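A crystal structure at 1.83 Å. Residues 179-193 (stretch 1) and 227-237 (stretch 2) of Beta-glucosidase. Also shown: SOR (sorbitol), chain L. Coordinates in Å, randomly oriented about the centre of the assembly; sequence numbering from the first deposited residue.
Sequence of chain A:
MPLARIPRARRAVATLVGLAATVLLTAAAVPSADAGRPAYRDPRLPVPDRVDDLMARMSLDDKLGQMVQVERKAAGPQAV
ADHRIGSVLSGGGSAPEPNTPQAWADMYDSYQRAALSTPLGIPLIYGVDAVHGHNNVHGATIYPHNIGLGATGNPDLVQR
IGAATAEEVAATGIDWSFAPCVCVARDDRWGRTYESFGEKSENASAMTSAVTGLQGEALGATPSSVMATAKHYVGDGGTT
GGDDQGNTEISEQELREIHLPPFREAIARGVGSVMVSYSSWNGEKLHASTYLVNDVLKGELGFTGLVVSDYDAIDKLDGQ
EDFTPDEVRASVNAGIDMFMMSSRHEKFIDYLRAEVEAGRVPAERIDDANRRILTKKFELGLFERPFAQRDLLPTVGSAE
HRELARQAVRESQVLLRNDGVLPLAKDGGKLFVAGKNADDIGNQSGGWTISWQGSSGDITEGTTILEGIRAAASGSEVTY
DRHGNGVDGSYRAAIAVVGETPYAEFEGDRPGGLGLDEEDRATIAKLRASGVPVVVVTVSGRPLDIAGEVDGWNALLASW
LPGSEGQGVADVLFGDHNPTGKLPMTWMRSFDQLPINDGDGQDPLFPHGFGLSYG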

# COMPACT_ATOMS: atom_id res chain seq x y z
N ALA A 179 -0.03 -4.26 -4.49
CA ALA A 179 0.20 -2.83 -4.66
C ALA A 179 0.18 -2.52 -6.15
O ALA A 179 0.63 -3.34 -6.96
CB ALA A 179 1.56 -2.41 -4.03
N PRO A 180 -0.29 -1.32 -6.53
CA PRO A 180 -0.72 -0.20 -5.67
C PRO A 180 -2.21 -0.17 -5.30
O PRO A 180 -3.05 -0.64 -6.08
CB PRO A 180 -0.40 1.02 -6.52
CG PRO A 180 -0.69 0.55 -7.93
CD PRO A 180 -0.13 -0.89 -7.93
N CYS A 181 -2.53 0.38 -4.14
CA CYS A 181 -3.89 0.84 -3.89
C CYS A 181 -4.20 1.98 -4.85
O CYS A 181 -3.58 3.04 -4.77
CB CYS A 181 -4.08 1.32 -2.44
SG CYS A 181 -5.84 1.38 -1.79
N VAL A 182 -5.13 1.75 -5.78
CA VAL A 182 -5.64 2.78 -6.67
C VAL A 182 -6.96 3.34 -6.14
O VAL A 182 -7.67 4.06 -6.85
CB VAL A 182 -5.77 2.27 -8.11
CG1 VAL A 182 -4.41 1.72 -8.59
CG2 VAL A 182 -6.86 1.20 -8.23
N CYS A 183 -7.29 3.01 -4.89
CA CYS A 183 -8.38 3.60 -4.14
C CYS A 183 -8.36 5.12 -4.24
O CYS A 183 -7.31 5.75 -4.10
CB CYS A 183 -8.26 3.17 -2.67
SG CYS A 183 -6.55 3.32 -1.87
N VAL A 184 -9.53 5.70 -4.48
CA VAL A 184 -9.73 7.15 -4.49
C VAL A 184 -10.43 7.49 -3.18
O VAL A 184 -11.63 7.27 -3.04
CB VAL A 184 -10.54 7.60 -5.71
CG1 VAL A 184 -10.77 9.08 -5.67
CG2 VAL A 184 -9.84 7.19 -6.99
N ALA A 185 -9.68 8.02 -2.21
CA ALA A 185 -10.19 8.22 -0.86
C ALA A 185 -11.01 9.50 -0.82
O ALA A 185 -10.46 10.60 -0.96
CB ALA A 185 -9.06 8.26 0.15
N ARG A 186 -12.32 9.37 -0.63
CA ARG A 186 -13.24 10.51 -0.60
C ARG A 186 -13.66 10.92 0.80
O ARG A 186 -14.33 11.95 0.94
CB ARG A 186 -14.50 10.19 -1.43
CG ARG A 186 -14.22 9.67 -2.82
CD ARG A 186 -13.84 10.77 -3.78
NE ARG A 186 -14.97 11.66 -4.08
CZ ARG A 186 -14.84 12.81 -4.74
NH1 ARG A 186 -15.90 13.57 -4.99
NH2 ARG A 186 -13.63 13.20 -5.14
N ASP A 187 -13.33 10.15 1.84
CA ASP A 187 -13.74 10.47 3.21
C ASP A 187 -12.56 10.25 4.16
O ASP A 187 -12.21 9.10 4.46
CB ASP A 187 -14.95 9.65 3.63
CG ASP A 187 -15.63 10.20 4.87
OD1 ASP A 187 -14.93 10.46 5.86
OD2 ASP A 187 -16.87 10.38 4.84
N ASP A 188 -12.00 11.34 4.67
CA ASP A 188 -10.77 11.27 5.45
C ASP A 188 -10.91 10.44 6.72
O ASP A 188 -9.89 10.08 7.32
CB ASP A 188 -10.29 12.69 5.80
CG ASP A 188 -9.75 13.43 4.60
OD1 ASP A 188 -9.55 12.79 3.54
OD2 ASP A 188 -9.49 14.65 4.72
N ARG A 189 -12.13 10.15 7.16
CA ARG A 189 -12.29 9.29 8.32
C ARG A 189 -11.78 7.87 8.08
O ARG A 189 -11.54 7.14 9.04
CB ARG A 189 -13.77 9.24 8.71
CG ARG A 189 -14.23 10.52 9.36
CD ARG A 189 -15.72 10.52 9.59
NE ARG A 189 -16.44 10.76 8.36
CZ ARG A 189 -17.74 11.03 8.30
NH1 ARG A 189 -18.46 11.09 9.41
NH2 ARG A 189 -18.33 11.23 7.12
N TRP A 190 -11.63 7.49 6.81
CA TRP A 190 -11.20 6.14 6.45
C TRP A 190 -9.79 5.84 6.94
O TRP A 190 -8.87 6.64 6.74
CB TRP A 190 -11.26 5.99 4.93
CG TRP A 190 -11.11 4.58 4.44
CD1 TRP A 190 -11.49 3.43 5.08
CD2 TRP A 190 -10.59 4.18 3.16
NE1 TRP A 190 -11.22 2.34 4.28
CE2 TRP A 190 -10.68 2.77 3.10
CE3 TRP A 190 -10.06 4.88 2.07
CZ2 TRP A 190 -10.25 2.04 1.98
CZ3 TRP A 190 -9.63 4.15 0.95
CH2 TRP A 190 -9.73 2.75 0.93
N GLY A 191 -9.62 4.68 7.56
CA GLY A 191 -8.31 4.26 8.03
C GLY A 191 -7.31 3.96 6.94
O GLY A 191 -6.13 3.73 7.26
N ARG A 192 -7.72 3.93 5.67
CA ARG A 192 -6.80 3.69 4.58
C ARG A 192 -6.62 4.92 3.69
O ARG A 192 -6.11 4.81 2.57
CB ARG A 192 -7.25 2.48 3.75
CG ARG A 192 -7.74 1.33 4.60
CD ARG A 192 -7.83 0.03 3.80
NE ARG A 192 -6.51 -0.51 3.49
CZ ARG A 192 -6.31 -1.77 3.08
NH1 ARG A 192 -7.34 -2.59 2.93
NH2 ARG A 192 -5.08 -2.20 2.82
N THR A 193 -7.04 6.10 4.17
CA THR A 193 -6.85 7.32 3.40
C THR A 193 -5.39 7.48 2.98
O THR A 193 -5.11 7.94 1.87
CB THR A 193 -7.31 8.53 4.22
OG1 THR A 193 -8.72 8.42 4.45
CG2 THR A 193 -7.02 9.84 3.48
N MET A 227 4.93 -8.87 -10.09
CA MET A 227 3.56 -8.61 -10.49
C MET A 227 2.92 -7.60 -9.55
O MET A 227 3.09 -7.67 -8.33
CB MET A 227 2.74 -9.91 -10.52
CG MET A 227 1.31 -9.68 -11.01
SD MET A 227 0.47 -11.21 -11.50
CE MET A 227 0.26 -12.01 -9.93
N ALA A 228 2.21 -6.64 -10.13
CA ALA A 228 1.51 -5.62 -9.37
C ALA A 228 0.03 -5.98 -9.26
O ALA A 228 -0.49 -6.81 -10.01
CB ALA A 228 1.68 -4.24 -10.02
N THR A 229 -0.65 -5.33 -8.30
CA THR A 229 -2.05 -5.60 -7.99
C THR A 229 -2.79 -4.28 -7.88
O THR A 229 -2.55 -3.51 -6.94
CB THR A 229 -2.20 -6.39 -6.69
OG1 THR A 229 -1.28 -7.50 -6.67
CG2 THR A 229 -3.62 -6.90 -6.54
N ALA A 230 -3.70 -4.00 -8.80
CA ALA A 230 -4.59 -2.86 -8.62
C ALA A 230 -5.65 -3.23 -7.58
O ALA A 230 -6.36 -4.23 -7.75
CB ALA A 230 -5.24 -2.44 -9.94
N LYS A 231 -5.73 -2.46 -6.50
CA LYS A 231 -6.68 -2.74 -5.42
C LYS A 231 -7.28 -1.44 -4.85
O LYS A 231 -6.69 -0.37 -5.02
CB LYS A 231 -6.00 -3.54 -4.30
CG LYS A 231 -5.00 -2.75 -3.46
CD LYS A 231 -4.20 -3.68 -2.51
CE LYS A 231 -3.41 -2.85 -1.46
NZ LYS A 231 -2.70 -3.74 -0.49
N HIS A 232 -8.42 -1.51 -4.18
CA HIS A 232 -9.30 -2.67 -4.12
C HIS A 232 -10.53 -2.41 -5.00
O HIS A 232 -11.20 -1.38 -4.85
CB HIS A 232 -9.73 -2.97 -2.69
CG HIS A 232 -8.61 -2.98 -1.70
ND1 HIS A 232 -8.07 -1.83 -1.17
CD2 HIS A 232 -7.93 -4.01 -1.13
CE1 HIS A 232 -7.10 -2.14 -0.32
NE2 HIS A 232 -7.00 -3.46 -0.28
N TYR A 233 -10.81 -3.34 -5.90
CA TYR A 233 -11.88 -3.21 -6.89
C TYR A 233 -13.25 -3.50 -6.29
O TYR A 233 -13.46 -4.62 -5.82
CB TYR A 233 -11.59 -4.18 -8.06
CG TYR A 233 -12.58 -4.04 -9.20
CD1 TYR A 233 -12.35 -3.12 -10.21
CD2 TYR A 233 -13.74 -4.81 -9.24
CE1 TYR A 233 -13.27 -2.96 -11.25
CE2 TYR A 233 -14.66 -4.65 -10.28
CZ TYR A 233 -14.41 -3.73 -11.28
OH TYR A 233 -15.29 -3.55 -12.33
N VAL A 234 -14.19 -2.55 -6.28
CA VAL A 234 -14.00 -1.16 -6.69
C VAL A 234 -14.87 -0.30 -5.77
O VAL A 234 -15.92 -0.74 -5.31
CB VAL A 234 -14.35 -0.93 -8.20
CG1 VAL A 234 -15.76 -1.43 -8.52
CG2 VAL A 234 -14.18 0.55 -8.60
N GLY A 235 -14.41 0.92 -5.49
CA GLY A 235 -15.14 1.83 -4.63
C GLY A 235 -14.73 1.81 -3.17
O GLY A 235 -15.48 2.32 -2.33
N ASP A 236 -13.57 1.23 -2.84
CA ASP A 236 -13.19 1.14 -1.43
C ASP A 236 -13.03 2.53 -0.80
O ASP A 236 -13.27 2.69 0.40
CB ASP A 236 -11.90 0.31 -1.29
CG ASP A 236 -10.77 0.75 -2.22
OD1 ASP A 236 -11.02 1.49 -3.19
OD2 ASP A 236 -9.63 0.33 -1.99
N GLY A 237 -12.69 3.55 -1.59
CA GLY A 237 -12.57 4.91 -1.07
C GLY A 237 -13.88 5.67 -0.97
O GLY A 237 -13.91 6.82 -0.52
C1 SOR L . -5.26 -5.45 1.39
C2 SOR L . -4.08 -6.32 1.80
C3 SOR L . -4.56 -7.36 2.81
C4 SOR L . -3.39 -8.02 3.52
C5 SOR L . -3.77 -8.63 4.87
C6 SOR L . -2.49 -8.93 5.64
O1 SOR L . -4.81 -4.20 0.93
O2 SOR L . -3.53 -6.95 0.66
O3 SOR L . -5.30 -8.33 2.11
O4 SOR L . -2.83 -9.02 2.69
O5 SOR L . -4.61 -7.76 5.63
O6 SOR L . -2.77 -9.11 7.02
O HOH W 1 -11.91 4.14 -4.36
O HOH W 2 -12.31 7.45 1.89

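The two stretches meet mainly through their backbones. Ala179 O accepts a hydrogen bond from Thr229 N at 2.7 Å, and the N-H points almost straight at it. Pro180 O accepts from Lys231 N at 3.3 Å. Lys231 O then receives Val182 N at 2.7 Å. Cys183 N also reaches Lys231 O, at 3.4 Å, but this bond is weak. The CA of Cys181 adds a CA-H...O contact to Lys231 O at 3.3 Å, so this one carbonyl serves three neighbouring residues. Cys181 and Lys231 form a single beta bridge.

Not every close polar pair here is a bond. Pro180 O lies 3.0 Å from Thr229 O, but both are acceptors. Pro180 N lies 3.2 Å from Thr229 O and has no hydrogen to share.

A second meeting point lies at Gly237. Arg186 N donates to Gly237 O at 3.0 Å. Water 2 donates to Gly237 O at 3.0 Å and accepts from Asp187 N at 2.9 Å. Water 1 accepts from both Val184 N at 2.8 Å and Gly237 N at 2.9 Å. Water 1 thus satisfies Val184 N and Gly237 N, and water 2 links Asp187 N to Gly237 O. Gly237 CA makes a CA-H...O contact with Val184 O at 3.2 Å. The approach leaves no room for a side chain: an ideal CB on Gly237 would sit 1.9 Å from Val184 O. Nearby, Asp236 O lies over one face of the Trp190 ring, 3.5 Å from Trp190 CZ2.

Within stretch 2, Asp236 OD2 accepts from His232 N at 3.1 Å and from His232 ND1 at 2.8 Å. The carboxylate therefore fixes both the backbone and the ring of His232. It also packs against the Cys181–Cys183 disulfide, with Asp236 OD2 3.2 Å from Cys183 CB. The two SG atoms of Cys181 and Cys183 are 2.1 Å apart.

Sorbitol joins the stretches through its O1. Arg192 NH2 donates to SOR O1 at 2.8 Å, and Lys231 NZ donates to SOR O1 at 2.6 Å. His232 NE2 is hydrogen-bonded to SOR O1 at 2.6 Å, and either atom could be the donor. The like-charged Arg192 NH2 and Lys231 NZ are 4.4 Å apart, and both bind this oxygen. His232 CE1 lies over one face of the Arg192 guanidinium, 3.3 Å from Arg192 NH1.

Within stretch 1, Asp187 and Arg189 form a salt bridge, with Arg189 NH2 to Asp187 OD2 at 2.8 Å. Asp187 OD1 accepts from Arg189 NE at 2.9 Å and Arg189 N at 3.1 Å.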